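Local structure of putative transporter (Clostridium difficile 630, 3LV9) at residues M35-E40 with D67-F72. The protein is a putative membrane transporter of the UPF0053 family, represented here by its paired CBS domains, and may bind flavin adenine dinucleotide. Residues are numbered along the deposited sequence; the frame is centred on the assembly and turned at random.
With PO4 (phosphate ion), chain B.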
# COMPACT_ATOMS: atom_id res chain seq x y z
N MSE A 35 -5.36 -15.97 -1.48
CA MSE A 35 -4.29 -15.34 -0.73
C MSE A 35 -2.94 -15.71 -1.35
O MSE A 35 -2.69 -16.86 -1.69
CB MSE A 35 -4.40 -15.80 0.72
CG MSE A 35 -3.12 -15.90 1.47
SE MSE A 35 -3.47 -16.47 3.31
CE MSE A 35 -1.68 -17.03 3.80
N VAL A 36 -2.08 -14.73 -1.52
CA VAL A 36 -0.74 -15.04 -1.95
C VAL A 36 0.29 -15.05 -0.84
O VAL A 36 0.52 -14.06 -0.19
CB VAL A 36 -0.30 -14.07 -3.03
CG1 VAL A 36 1.17 -14.20 -3.24
CG2 VAL A 36 -1.05 -14.37 -4.34
N CYS A 37 0.91 -16.21 -0.65
CA CYS A 37 1.97 -16.43 0.32
C CYS A 37 3.28 -16.53 -0.41
O CYS A 37 3.38 -17.20 -1.42
CB CYS A 37 1.75 -17.76 1.07
SG CYS A 37 2.26 -17.61 2.81
N ILE A 38 4.31 -15.91 0.14
CA ILE A 38 5.64 -16.18 -0.27
C ILE A 38 6.11 -17.36 0.55
O ILE A 38 6.16 -17.26 1.77
CB ILE A 38 6.54 -15.00 0.04
CG1 ILE A 38 6.15 -13.79 -0.81
CG2 ILE A 38 7.99 -15.37 -0.26
CD1 ILE A 38 7.08 -12.64 -0.69
N TYR A 39 6.49 -18.47 -0.08
CA TYR A 39 7.00 -19.61 0.70
C TYR A 39 8.49 -19.40 0.98
O TYR A 39 9.20 -18.80 0.17
CB TYR A 39 6.76 -20.94 -0.03
CG TYR A 39 5.28 -21.26 -0.24
CD1 TYR A 39 4.60 -22.09 0.62
CD2 TYR A 39 4.59 -20.75 -1.31
CE1 TYR A 39 3.27 -22.39 0.44
CE2 TYR A 39 3.23 -21.04 -1.49
CZ TYR A 39 2.59 -21.85 -0.60
OH TYR A 39 1.26 -22.14 -0.75
N GLU A 40 9.00 -19.89 2.10
CA GLU A 40 10.44 -19.67 2.35
C GLU A 40 11.32 -20.33 1.29
O GLU A 40 12.44 -19.91 1.09
CB GLU A 40 10.89 -20.03 3.81
CG GLU A 40 10.75 -21.45 4.23
CD GLU A 40 11.25 -21.73 5.68
OE1 GLU A 40 11.87 -20.87 6.35
OE2 GLU A 40 10.99 -22.84 6.15
N ASP A 67 -0.95 -23.03 6.07
CA ASP A 67 -1.33 -23.14 7.51
C ASP A 67 -0.16 -22.96 8.47
O ASP A 67 -0.34 -22.93 9.70
CB ASP A 67 -1.91 -24.52 7.80
CG ASP A 67 -3.18 -24.75 7.10
OD1 ASP A 67 -3.85 -23.76 6.74
OD2 ASP A 67 -3.52 -25.93 6.95
N ASP A 68 1.04 -22.88 7.90
CA ASP A 68 2.24 -22.59 8.69
C ASP A 68 2.77 -21.23 8.30
O ASP A 68 3.71 -21.14 7.57
CB ASP A 68 3.28 -23.70 8.49
CG ASP A 68 4.47 -23.58 9.47
OD1 ASP A 68 4.43 -22.67 10.36
OD2 ASP A 68 5.44 -24.38 9.35
N ILE A 69 2.12 -20.19 8.79
CA ILE A 69 2.58 -18.82 8.57
C ILE A 69 3.71 -18.46 9.51
O ILE A 69 3.58 -18.60 10.72
CB ILE A 69 1.49 -17.79 8.82
CG1 ILE A 69 0.26 -18.09 7.97
CG2 ILE A 69 2.01 -16.38 8.52
CD1 ILE A 69 0.52 -18.17 6.56
N LEU A 70 4.81 -17.95 8.97
CA LEU A 70 5.95 -17.50 9.77
C LEU A 70 5.88 -16.00 10.16
O LEU A 70 6.50 -15.56 11.15
CB LEU A 70 7.22 -17.77 8.98
CG LEU A 70 7.45 -19.19 8.45
CD1 LEU A 70 8.88 -19.21 7.81
CD2 LEU A 70 7.33 -20.25 9.55
N GLY A 71 5.16 -15.22 9.38
CA GLY A 71 5.07 -13.78 9.63
C GLY A 71 4.72 -13.14 8.33
O GLY A 71 4.13 -13.79 7.49
N PHE A 72 5.07 -11.88 8.14
CA PHE A 72 4.90 -11.28 6.84
C PHE A 72 6.07 -10.39 6.46
O PHE A 72 6.95 -10.09 7.27
CB PHE A 72 3.61 -10.49 6.78
CG PHE A 72 3.69 -9.12 7.39
CD1 PHE A 72 3.92 -8.02 6.59
CD2 PHE A 72 3.45 -8.93 8.75
CE1 PHE A 72 3.93 -6.72 7.13
CE2 PHE A 72 3.47 -7.63 9.33
CZ PHE A 72 3.71 -6.52 8.51
P PO4 B . -0.29 -21.91 -3.68
O1 PO4 B . -1.02 -22.83 -4.64
O2 PO4 B . -0.45 -22.48 -2.30
O3 PO4 B . 1.19 -21.84 -3.95
O4 PO4 B . -0.92 -20.54 -3.83
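With M35 stretched out beyond CG (chi2 179°) and CG1 of I69 anti to its own carbonyl carbon (chi1 -56°), a chi2 of -56° turning CD1 toward M35, the two side chains run toward each other and meet tip to tip, the selenomethionine methyl CE lying 3.7 Å from I69 CD1. The same isoleucine methyl also approaches C37, whose SG sits 4.2 Å from I69 CD1. That sulfur is fixed by its disulfide to C62 on strand 58-62, a strand that I69 touches as well. How the flanks of a sheet can meet across its central strand is well illustrated here: 38-39 and 69-74 flank 58-62 in a three-stranded mixed sheet of the first CBS domain, parallel to it on one side and antiparallel on the other. Each flank forms backbone hydrogen bonds with the central strand, I38 with P60 and C62, E40 with C62, L70 and G71 with V61; no hydrogen bond joins 35-40 directly to 67-72, and they meet through side chains. M35 and I69 also pack on T130 of strand 130-135, which joins this apolar cluster to the neighbouring sheet. Farther along, the E40 and L70 side chains cross at about a right angle, and E40 OE1 comes 3.7 Å from L70 CD1. The carboxylate finds its stronger partner in R63, whose NE forms a salt bridge with E40 OE2. Y39 OH points to O2 of a phosphate ion, probably from the crystallisation liquor, at a separation too short to be taken literally; K66 NZ is hydrogen-bonded to the same anion.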